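Extracellular protein containing a SCP domain (Bacillus anthracis, PDB 4IFA) is of unknown function but combines a CAP-associated N-terminal region with an SCP (cysteine-rich secretory protein family) domain and is regarded as a vaccine candidate. Local coordinates at residues G164-Y169 and V180-D185; G288-A293 and Q334-K339; G67-I72 and E80-N85. One frame throughout, in Å; residues are numbered along the deposited sequence. Where two conformers were deposited one is given.

Contact 1 of 3, residues G164-Y169 and V180-D185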
loop_
_atom_site.group_PDB
_atom_site.type_symbol
_atom_site.label_atom_id
_atom_site.label_comp_id
_atom_site.label_asym_id
_atom_site.label_seq_id
_atom_site.Cartn_x
_atom_site.Cartn_y
_atom_site.Cartn_z
ATOM N N GLY A 164 -4.299 18.010 -7.799
ATOM C CA GLY A 164 -3.522 16.897 -7.327
ATOM C C GLY A 164 -3.117 15.853 -8.345
ATOM O O GLY A 164 -3.039 16.116 -9.540
ATOM N N TRP A 165 -2.882 14.647 -7.842
ATOM C CA TRP A 165 -2.387 13.540 -8.639
ATOM C C TRP A 165 -3.029 12.235 -8.247
ATOM O O TRP A 165 -3.486 12.060 -7.116
ATOM C CB TRP A 165 -0.885 13.395 -8.375
ATOM C CG TRP A 165 -0.160 14.686 -8.554
ATOM C CD1 TRP A 165 0.115 15.614 -7.600
ATOM C CD2 TRP A 165 0.302 15.234 -9.794
ATOM N NE1 TRP A 165 0.762 16.700 -8.164
ATOM C CE2 TRP A 165 0.882 16.485 -9.512
ATOM C CE3 TRP A 165 0.297 14.775 -11.115
ATOM C CZ2 TRP A 165 1.456 17.275 -10.498
ATOM C CZ3 TRP A 165 0.868 15.576 -12.097
ATOM C CH2 TRP A 165 1.438 16.794 -11.782
ATOM N N ALA A 166 -3.026 11.280 -9.169
ATOM C CA ALA A 166 -3.479 9.912 -8.902
ATOM C C ALA A 166 -2.389 8.976 -9.373
ATOM O O ALA A 166 -2.012 9.003 -10.530
ATOM C CB ALA A 166 -4.783 9.565 -9.627
ATOM N N GLN A 167 -1.868 8.169 -8.468
ATOM C CA GLN A 167 -0.904 7.117 -8.794
ATOM C C GLN A 167 -1.742 5.854 -8.994
ATOM O O GLN A 167 -2.461 5.421 -8.090
ATOM C CB GLN A 167 0.083 6.923 -7.649
ATOM C CG GLN A 167 1.242 5.950 -7.857
ATOM C CD GLN A 167 2.204 5.944 -6.644
ATOM O OE1 GLN A 167 1.832 6.300 -5.522
ATOM N NE2 GLN A 167 3.421 5.484 -6.872
ATOM N N LEU A 168 -1.613 5.253 -10.166
ATOM C CA LEU A 168 -2.465 4.128 -10.582
ATOM C C LEU A 168 -1.666 2.848 -10.472
ATOM O O LEU A 168 -0.811 2.574 -11.305
ATOM C CB LEU A 168 -2.982 4.350 -12.008
ATOM C CG LEU A 168 -3.681 5.691 -12.287
ATOM C CD1 LEU A 168 -4.041 5.787 -13.785
ATOM C CD2 LEU A 168 -4.913 5.851 -11.434
ATOM N N TYR A 169 -1.961 2.051 -9.445
ATOM C CA TYR A 169 -1.211 0.832 -9.202
ATOM C C TYR A 169 -1.807 -0.326 -9.993
ATOM O O TYR A 169 -2.985 -0.670 -9.843
ATOM C CB TYR A 169 -1.193 0.488 -7.717
ATOM C CG TYR A 169 -0.241 1.284 -6.848
ATOM C CD1 TYR A 169 1.134 1.113 -6.962
ATOM C CD2 TYR A 169 -0.701 2.142 -5.845
ATOM C CE1 TYR A 169 2.021 1.769 -6.155
ATOM C CE2 TYR A 169 0.194 2.790 -5.010
ATOM C CZ TYR A 169 1.536 2.605 -5.173
ATOM O OH TYR A 169 2.465 3.180 -4.315
ATOM N N VAL A 180 -5.514 2.837 -6.215
ATOM C CA VAL A 180 -5.322 4.221 -6.651
ATOM C C VAL A 180 -4.877 5.006 -5.414
ATOM O O VAL A 180 -5.561 4.990 -4.390
ATOM C CB VAL A 180 -6.615 4.853 -7.200
ATOM C CG1 VAL A 180 -6.394 6.310 -7.571
ATOM C CG2 VAL A 180 -7.116 4.060 -8.441
ATOM N N ARG A 181 -3.731 5.687 -5.534
ATOM C CA ARG A 181 -3.243 6.579 -4.484
ATOM C C ARG A 181 -3.375 8.013 -4.941
ATOM O O ARG A 181 -2.616 8.464 -5.769
ATOM C CB ARG A 181 -1.787 6.259 -4.077
ATOM C CG ARG A 181 -1.328 7.036 -2.866
ATOM C CD ARG A 181 0.182 7.113 -2.799
ATOM N NE ARG A 181 0.894 5.840 -2.654
ATOM C CZ ARG A 181 1.304 5.280 -1.516
ATOM N NH1 ARG A 181 1.007 5.787 -0.352
ATOM N NH2 ARG A 181 2.007 4.151 -1.557
ATOM N N TYR A 182 -4.316 8.762 -4.353
ATOM C CA TYR A 182 -4.480 10.157 -4.644
ATOM C C TYR A 182 -3.547 10.941 -3.725
ATOM O O TYR A 182 -3.414 10.583 -2.557
ATOM C CB TYR A 182 -5.899 10.613 -4.337
ATOM C CG TYR A 182 -6.947 9.927 -5.203
ATOM C CD1 TYR A 182 -7.013 10.177 -6.556
ATOM C CD2 TYR A 182 -7.900 9.075 -4.652
ATOM C CE1 TYR A 182 -7.978 9.558 -7.366
ATOM C CE2 TYR A 182 -8.866 8.490 -5.425
ATOM C CZ TYR A 182 -8.930 8.740 -6.776
ATOM O OH TYR A 182 -9.907 8.130 -7.540
HETATM N N MSE A 183 -2.897 11.955 -4.280
HETATM C CA MSE A 183 -1.989 12.804 -3.500
HETATM C C MSE A 183 -2.045 14.236 -3.928
HETATM O O MSE A 183 -2.113 14.508 -5.119
HETATM C CB MSE A 183 -0.548 12.343 -3.734
HETATM C CG MSE A 183 -0.225 10.946 -3.257
HETATM SE SE MSE A 183 1.651 10.408 -3.710
HETATM C CE MSE A 183 1.293 9.955 -5.537
ATOM N N ASP A 184 -2.015 15.163 -2.972
ATOM C CA ASP A 184 -1.844 16.577 -3.302
ATOM C C ASP A 184 -0.341 16.793 -3.647
ATOM O O ASP A 184 0.483 15.865 -3.537
ATOM C CB ASP A 184 -2.388 17.519 -2.183
ATOM C CG ASP A 184 -1.651 17.402 -0.855
ATOM O OD1 ASP A 184 -0.648 16.664 -0.723
ATOM O OD2 ASP A 184 -2.100 18.085 0.097
ATOM N N ASP A 185 0.015 17.996 -4.109
ATOM C CA ASP A 185 1.404 18.259 -4.511
ATOM C C ASP A 185 2.420 17.968 -3.391
ATOM O O ASP A 185 3.454 17.322 -3.612
ATOM C CB ASP A 185 1.592 19.730 -4.894
ATOM C CG ASP A 185 0.874 20.145 -6.192
ATOM O OD1 ASP A 185 0.297 19.319 -6.923
ATOM O OD2 ASP A 185 0.923 21.358 -6.491
#
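Arg181 reaches across to two partners on the neighbouring strand, Gln167 and Tyr169. Its chain bends at chi3 (-63°), which turns the guanidinium back toward both. NH2 of Arg181 donates to OH of Tyr169 at 3.0 Å, almost straight, with the hydroxyl lying in the guanidinium plane at its edge; the tyrosine ring itself is turned steeply, 63° from that plane. Beside it, the extended Gln167 runs in the same direction as Arg181, and its OE1 receives only a weak, bent bond from Arg181 NE (3.1 Å). A salt bridge from Arg181 NH1 to Asp297 links this hairpin to the SCP region.

Further along the same face, CE of selenomethionine Met183 rests 3.7 Å from Gln167 OE1. The Trp165 indole swings toward the strand end, where Trp165 NE1 meets OD1 of Asp185 at 2.9 Å on the anti side of the carboxylate, out of the planes of both groups. On the other face the contacts are apolar: Ala166 CB sits 3.8 Å from Tyr182 CD1, and Leu168 lies alongside Val180.

Between the two faces the backbones bond in pairs, Trp165 with Met183 and Gln167 with Arg181. This is the regular ladder of an antiparallel beta hairpin, here strands 164-171 and 176-183 of the large N-terminal sheet.

Contact 2 of 3, residues G288-A293 and Q334-K339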
loop_
_atom_site.group_PDB
_atom_site.type_symbol
_atom_site.label_atom_id
_atom_site.label_comp_id
_atom_site.label_asym_id
_atom_site.label_seq_id
_atom_site.Cartn_x
_atom_site.Cartn_y
_atom_site.Cartn_z
ATOM N N GLY A 288 7.001 -19.330 4.408
ATOM C CA GLY A 288 7.538 -18.552 3.281
ATOM C C GLY A 288 7.792 -17.126 3.716
ATOM O O GLY A 288 7.244 -16.671 4.702
ATOM N N GLU A 289 8.642 -16.422 2.971
ATOM C CA GLU A 289 8.995 -15.048 3.321
ATOM C C GLU A 289 9.116 -14.137 2.119
ATOM O O GLU A 289 9.710 -14.524 1.129
ATOM C CB GLU A 289 10.339 -15.030 4.041
ATOM C CG GLU A 289 10.950 -13.650 4.319
ATOM C CD GLU A 289 12.165 -13.781 5.215
ATOM O OE1 GLU A 289 13.277 -14.046 4.690
ATOM O OE2 GLU A 289 11.978 -13.652 6.435
ATOM N N ASN A 290 8.584 -12.914 2.261
ATOM C CA ASN A 290 8.858 -11.846 1.318
ATOM C C ASN A 290 9.542 -10.719 2.099
ATOM O O ASN A 290 9.075 -10.337 3.157
ATOM C CB ASN A 290 7.589 -11.267 0.662
ATOM C CG ASN A 290 6.968 -12.188 -0.334
ATOM O OD1 ASN A 290 7.635 -13.054 -0.903
ATOM N ND2 ASN A 290 5.668 -11.974 -0.624
ATOM N N ILE A 291 10.602 -10.168 1.523
ATOM C CA ILE A 291 11.335 -9.040 2.087
ATOM C C ILE A 291 11.400 -7.891 1.082
ATOM O O ILE A 291 11.388 -8.089 -0.133
ATOM C CB ILE A 291 12.777 -9.422 2.602
ATOM C CG1 ILE A 291 13.541 -10.211 1.554
ATOM C CG2 ILE A 291 12.664 -10.197 3.930
ATOM C CD1 ILE A 291 15.024 -10.495 1.964
ATOM N N ALA A 292 11.404 -6.666 1.623
ATOM C CA ALA A 292 11.515 -5.443 0.834
ATOM C C ALA A 292 12.221 -4.381 1.637
ATOM O O ALA A 292 12.143 -4.354 2.860
ATOM C CB ALA A 292 10.119 -4.917 0.487
ATOM N N ALA A 293 12.921 -3.504 0.941
ATOM C CA ALA A 293 13.587 -2.384 1.591
ATOM C C ALA A 293 13.514 -1.108 0.756
ATOM O O ALA A 293 13.686 -1.114 -0.452
ATOM C CB ALA A 293 15.070 -2.706 1.870
ATOM N N GLN A 334 7.244 -10.049 5.305
ATOM C CA GLN A 334 6.095 -10.940 5.473
ATOM C C GLN A 334 6.622 -12.320 5.787
ATOM O O GLN A 334 7.464 -12.845 5.036
ATOM C CB GLN A 334 5.279 -11.057 4.185
ATOM C CG GLN A 334 4.484 -9.838 3.793
ATOM C CD GLN A 334 3.769 -10.009 2.461
ATOM O OE1 GLN A 334 4.345 -10.502 1.487
ATOM N NE2 GLN A 334 2.482 -9.619 2.408
ATOM N N ASN A 335 6.079 -12.943 6.836
ATOM C CA ASN A 335 6.329 -14.350 7.120
ATOM C C ASN A 335 4.974 -15.065 7.072
ATOM O O ASN A 335 4.058 -14.811 7.861
ATOM C CB ASN A 335 7.078 -14.590 8.433
ATOM C CG ASN A 335 8.560 -14.257 8.356
ATOM O OD1 ASN A 335 9.131 -13.927 7.268
ATOM N ND2 ASN A 335 9.206 -14.324 9.507
ATOM N N PHE A 336 4.851 -15.967 6.101
ATOM C CA PHE A 336 3.653 -16.751 5.862
ATOM C C PHE A 336 3.850 -18.105 6.523
ATOM O O PHE A 336 4.946 -18.673 6.479
ATOM C CB PHE A 336 3.466 -17.006 4.345
ATOM C CG PHE A 336 3.259 -15.781 3.500
ATOM C CD1 PHE A 336 1.976 -15.380 3.179
ATOM C CD2 PHE A 336 4.336 -15.062 3.007
ATOM C CE1 PHE A 336 1.764 -14.269 2.395
ATOM C CE2 PHE A 336 4.138 -13.925 2.243
ATOM C CZ PHE A 336 2.841 -13.543 1.937
ATOM N N ILE A 337 2.788 -18.646 7.118
ATOM C CA ILE A 337 2.835 -19.982 7.708
ATOM C C ILE A 337 1.589 -20.784 7.403
ATOM O O ILE A 337 0.545 -20.261 7.001
ATOM C CB ILE A 337 3.029 -19.977 9.244
ATOM C CG1 ILE A 337 1.896 -19.202 9.940
ATOM C CG2 ILE A 337 4.409 -19.324 9.614
ATOM C CD1 ILE A 337 1.894 -19.412 11.470
ATOM N N ARG A 338 1.760 -22.094 7.515
ATOM C CA ARG A 338 0.676 -23.047 7.471
ATOM C C ARG A 338 0.665 -23.751 8.808
ATOM O O ARG A 338 1.693 -24.293 9.242
ATOM C CB ARG A 338 0.841 -24.121 6.376
ATOM C CG ARG A 338 -0.292 -25.142 6.385
ATOM C CD ARG A 338 -0.092 -26.190 5.310
ATOM N NE ARG A 338 -1.138 -27.200 5.312
ATOM C CZ ARG A 338 -2.287 -27.136 4.651
ATOM N NH1 ARG A 338 -2.594 -26.055 3.931
ATOM N NH2 ARG A 338 -3.141 -28.146 4.732
ATOM N N LYS A 339 -0.473 -23.766 9.463
ATOM C CA LYS A 339 -0.607 -24.602 10.644
ATOM C C LYS A 339 -2.030 -25.132 10.748
ATOM O O LYS A 339 -2.882 -24.804 9.919
ATOM C CB LYS A 339 -0.119 -23.901 11.910
ATOM C CG LYS A 339 -0.846 -22.614 12.206
ATOM C CD LYS A 339 -0.350 -21.996 13.482
ATOM C CE LYS A 339 -1.104 -20.728 13.823
ATOM N NZ LYS A 339 -0.602 -20.175 15.117
ATOM O OXT LYS A 339 -2.312 -25.968 11.630
#
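Gly288 meets Phe336 as a hydrogen-bonded antiparallel pair: Gly288 N donates to Phe336 O at 3.0 Å, and Phe336 N returns the bond to Gly288 O at 2.9 Å. Gly288 O also lies in the plane of the phenylalanine ring, at its edge, 3.7 Å from Phe336 CD2. With no side chain at Gly288, the ring's neighbour here is the peptide itself.

Glu289 comes next and turns to the opposite face, where it runs beside Asn335. Glu289 CA makes a close CA-H...O contact with Gln334 O (3.2 Å). The extended side chain, CG anti to the backbone N (chi1 172°), carries the carboxylate along beside Asn335, where its firm partners are His265 and Arg276: OE1 is hydrogen-bonded to His265 ND1, and OE2 forms a salt bridge with Arg276.

Asn290 returns to the side of the sheet that carries Phe336. Its backbone exchanges two bonds with Gln334, and the side chains repeat the pairing, since ND2 of Asn290 gives a hydrogen to OE1 of Gln334 at 2.9 Å, almost head-on to the carbonyl, with the two amide planes 30° apart. ND2 also approaches the edge of the Phe336 ring, at CE2. Its second donation goes to His311 O, while OD1 accepts from Asn314.

Gly288-Glu289-Asn290 matches the Gly-Glu-Asn signature of CAP domains. The chemistry is that of buried polar groups supplied with partners, consistent with a strand that holds the Glu289 carboxylate between His265 and Arg276 on one face and a hydrogen-bonded pair of amides on the other.

Contact 3 of 3, residues G67-I72 and E80-N85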
loop_
_atom_site.group_PDB
_atom_site.type_symbol
_atom_site.label_atom_id
_atom_site.label_comp_id
_atom_site.label_asym_id
_atom_site.label_seq_id
_atom_site.Cartn_x
_atom_site.Cartn_y
_atom_site.Cartn_z
ATOM N N GLY A 67 -18.002 8.360 8.168
ATOM C CA GLY A 67 -18.116 7.845 9.537
ATOM C C GLY A 67 -16.750 7.751 10.217
ATOM O O GLY A 67 -15.735 8.176 9.654
ATOM N N GLU A 68 -16.709 7.196 11.420
ATOM C CA GLU A 68 -15.467 7.054 12.155
ATOM C C GLU A 68 -14.638 5.956 11.498
ATOM O O GLU A 68 -15.179 4.908 11.123
ATOM C CB GLU A 68 -15.705 6.694 13.633
ATOM C CG GLU A 68 -16.229 7.817 14.536
ATOM C CD GLU A 68 -15.184 8.889 14.906
ATOM O OE1 GLU A 68 -13.971 8.725 14.629
ATOM O OE2 GLU A 68 -15.594 9.920 15.512
ATOM N N PRO A 69 -13.325 6.210 11.309
ATOM C CA PRO A 69 -12.477 5.165 10.786
ATOM C C PRO A 69 -12.303 4.032 11.807
ATOM O O PRO A 69 -12.554 4.217 13.006
ATOM C CB PRO A 69 -11.139 5.878 10.587
ATOM C CG PRO A 69 -11.121 6.960 11.570
ATOM C CD PRO A 69 -12.547 7.377 11.771
ATOM N N SER A 70 -11.872 2.876 11.318
ATOM C CA SER A 70 -11.591 1.727 12.174
ATOM C C SER A 70 -10.371 2.012 13.035
ATOM O O SER A 70 -10.400 1.830 14.264
ATOM C CB SER A 70 -11.288 0.507 11.310
ATOM O OG SER A 70 -12.225 0.409 10.251
ATOM N N ARG A 71 -9.325 2.515 12.376
ATOM C CA ARG A 71 -8.000 2.763 12.983
ATOM C C ARG A 71 -7.534 4.155 12.554
ATOM O O ARG A 71 -7.812 4.579 11.424
ATOM C CB ARG A 71 -6.895 1.805 12.402
ATOM C CG ARG A 71 -7.035 0.379 12.703
ATOM C CD ARG A 71 -5.675 -0.309 12.759
ATOM N NE ARG A 71 -4.824 -0.058 11.597
ATOM C CZ ARG A 71 -5.038 -0.594 10.399
ATOM N NH1 ARG A 71 -4.207 -0.350 9.393
ATOM N NH2 ARG A 71 -6.074 -1.386 10.195
ATOM N N ILE A 72 -6.780 4.812 13.427
ATOM C CA ILE A 72 -6.044 6.042 13.100
ATOM C C ILE A 72 -4.596 5.755 13.521
ATOM O O ILE A 72 -4.346 5.325 14.665
ATOM C CB ILE A 72 -6.564 7.297 13.788
ATOM C CG1 ILE A 72 -7.974 7.625 13.280
ATOM C CG2 ILE A 72 -5.618 8.468 13.470
ATOM C CD1 ILE A 72 -8.678 8.772 14.078
ATOM N N GLU A 80 -1.790 11.540 9.261
ATOM C CA GLU A 80 -2.258 10.349 9.962
ATOM C C GLU A 80 -3.190 9.608 9.005
ATOM O O GLU A 80 -4.034 10.208 8.305
ATOM C CB GLU A 80 -3.041 10.713 11.229
ATOM C CG GLU A 80 -2.249 11.329 12.351
ATOM C CD GLU A 80 -3.161 11.733 13.470
ATOM O OE1 GLU A 80 -3.784 12.816 13.374
ATOM O OE2 GLU A 80 -3.249 10.980 14.450
ATOM N N TRP A 81 -3.052 8.300 8.975
ATOM C CA TRP A 81 -3.958 7.475 8.195
ATOM C C TRP A 81 -5.230 7.186 8.966
ATOM O O TRP A 81 -5.181 6.717 10.129
ATOM C CB TRP A 81 -3.332 6.145 7.799
ATOM C CG TRP A 81 -2.251 6.129 6.784
ATOM C CD1 TRP A 81 -0.933 5.765 6.978
ATOM C CD2 TRP A 81 -2.395 6.371 5.386
ATOM N NE1 TRP A 81 -0.268 5.776 5.780
ATOM C CE2 TRP A 81 -1.142 6.108 4.783
ATOM C CE3 TRP A 81 -3.459 6.777 4.585
ATOM C CZ2 TRP A 81 -0.935 6.250 3.411
ATOM C CZ3 TRP A 81 -3.251 6.901 3.227
ATOM C CH2 TRP A 81 -1.983 6.669 2.662
ATOM N N TRP A 82 -6.367 7.426 8.330
ATOM C CA TRP A 82 -7.694 7.075 8.842
ATOM C C TRP A 82 -8.071 5.867 7.973
ATOM O O TRP A 82 -8.356 6.019 6.760
ATOM C CB TRP A 82 -8.683 8.224 8.643
ATOM C CG TRP A 82 -8.547 9.404 9.545
ATOM C CD1 TRP A 82 -7.410 9.904 10.105
ATOM C CD2 TRP A 82 -9.599 10.298 9.883
ATOM N NE1 TRP A 82 -7.712 11.047 10.837
ATOM C CE2 TRP A 82 -9.053 11.302 10.721
ATOM C CE3 TRP A 82 -10.964 10.337 9.579
ATOM C CZ2 TRP A 82 -9.829 12.348 11.249
ATOM C CZ3 TRP A 82 -11.739 11.357 10.129
ATOM C CH2 TRP A 82 -11.167 12.365 10.928
ATOM N N VAL A 83 -8.154 4.685 8.569
ATOM C CA VAL A 83 -8.317 3.446 7.814
ATOM C C VAL A 83 -9.735 2.913 7.930
ATOM O O VAL A 83 -10.239 2.710 9.027
ATOM C CB VAL A 83 -7.369 2.377 8.380
ATOM C CG1 VAL A 83 -7.477 1.075 7.618
ATOM C CG2 VAL A 83 -5.932 2.883 8.296
ATOM N N TYR A 84 -10.357 2.651 6.786
ATOM C CA TYR A 84 -11.687 2.066 6.664
ATOM C C TYR A 84 -11.539 0.661 6.066
ATOM O O TYR A 84 -11.637 0.480 4.855
ATOM C CB TYR A 84 -12.572 2.958 5.774
ATOM C CG TYR A 84 -12.826 4.306 6.412
ATOM C CD1 TYR A 84 -13.962 4.546 7.166
ATOM C CD2 TYR A 84 -11.900 5.349 6.275
ATOM C CE1 TYR A 84 -14.183 5.785 7.794
ATOM C CE2 TYR A 84 -12.097 6.578 6.894
ATOM C CZ TYR A 84 -13.246 6.808 7.617
ATOM O OH TYR A 84 -13.436 8.039 8.224
ATOM N N ASN A 85 -11.308 -0.302 6.950
ATOM C CA ASN A 85 -10.997 -1.681 6.513
ATOM C C ASN A 85 -12.014 -2.725 6.925
ATOM O O ASN A 85 -11.757 -3.901 6.728
ATOM C CB ASN A 85 -9.635 -2.112 7.088
ATOM C CG ASN A 85 -9.668 -2.266 8.591
ATOM O OD1 ASN A 85 -10.559 -1.724 9.238
ATOM N ND2 ASN A 85 -8.713 -2.991 9.175
#
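Two consecutive residues, Ser70 and Arg71, face the single residue Val83, a classic beta bulge at the start of a hairpin. Ser70 N donates to Val83 O at 2.8 Å. A weak, long bond of 3.5 Å runs from Arg71 N to Val83 O, whereas Val83 N gives one nearly linear bond to Arg71 O. Both backbone N-H groups of the bulge are thus gathered on one carbonyl.

Ser70 also uses its side chain: in one of its two conformers, Ser70 OG donates to OD1 of Asn85 at 2.9 Å. Arg71 lies alongside its cross-strand partner Val83. A bend at chi3 (-51°) brings the guanidinium there, with CG2 of the valine over one face of the flat group. At its edge NH2 comes near Asn85 ND2, but these are two donors with planes 72° apart. Asn85 ND2 bonds Asp226, to which NH2 makes a weak, long ion pair, and Arg71 NE pairs with Glu73; the common anion may ease the approach of the two donors.

Toward the end of helix 59-66, Pro69 touches two aromatic residues. Pro69 CA sits over the face of Tyr84, 3.8 Å from the ring centroid, in a CH-pi contact, and Pro69 CG lies 3.9 Å from Trp82 CE3. The tyrosine hydroxyl, Tyr84 OH, meanwhile donates to Gly67 O at 2.7 Å, gripping the residue with positive phi that follows the helix. On the far side of the bulge Ile72 CG1 lies over the five-membered ring of Trp82, 4.2 Å from its centroid, a second CH-pi contact.

The arrangement is an antiparallel hairpin with a classic bulge, forming the edge of the seven-stranded sheet in the CAP-associated N-terminal region.

In the fold
From the N terminus, contact 3 closes first, bringing strand 80-84 back against 71-74 at one edge of the N-terminal antiparallel sheet. Contact 1 closes next, a second local hairpin toward the other edge of that sheet, where strand 164-171 lies next to the outermost strand 158-161. Contact 2 comes last and has the longest loop, 40 residues with two helices and strand 322-328, joining 286-293 to the C-terminal strand 331-338 in the SCP sheet. All three follow in series, none nested or crossed. Contacts 1 and 3 touch where Arg181 packs on Trp81, whereas contact 2 stands about 12 Å from contact 1 at the nearest atoms.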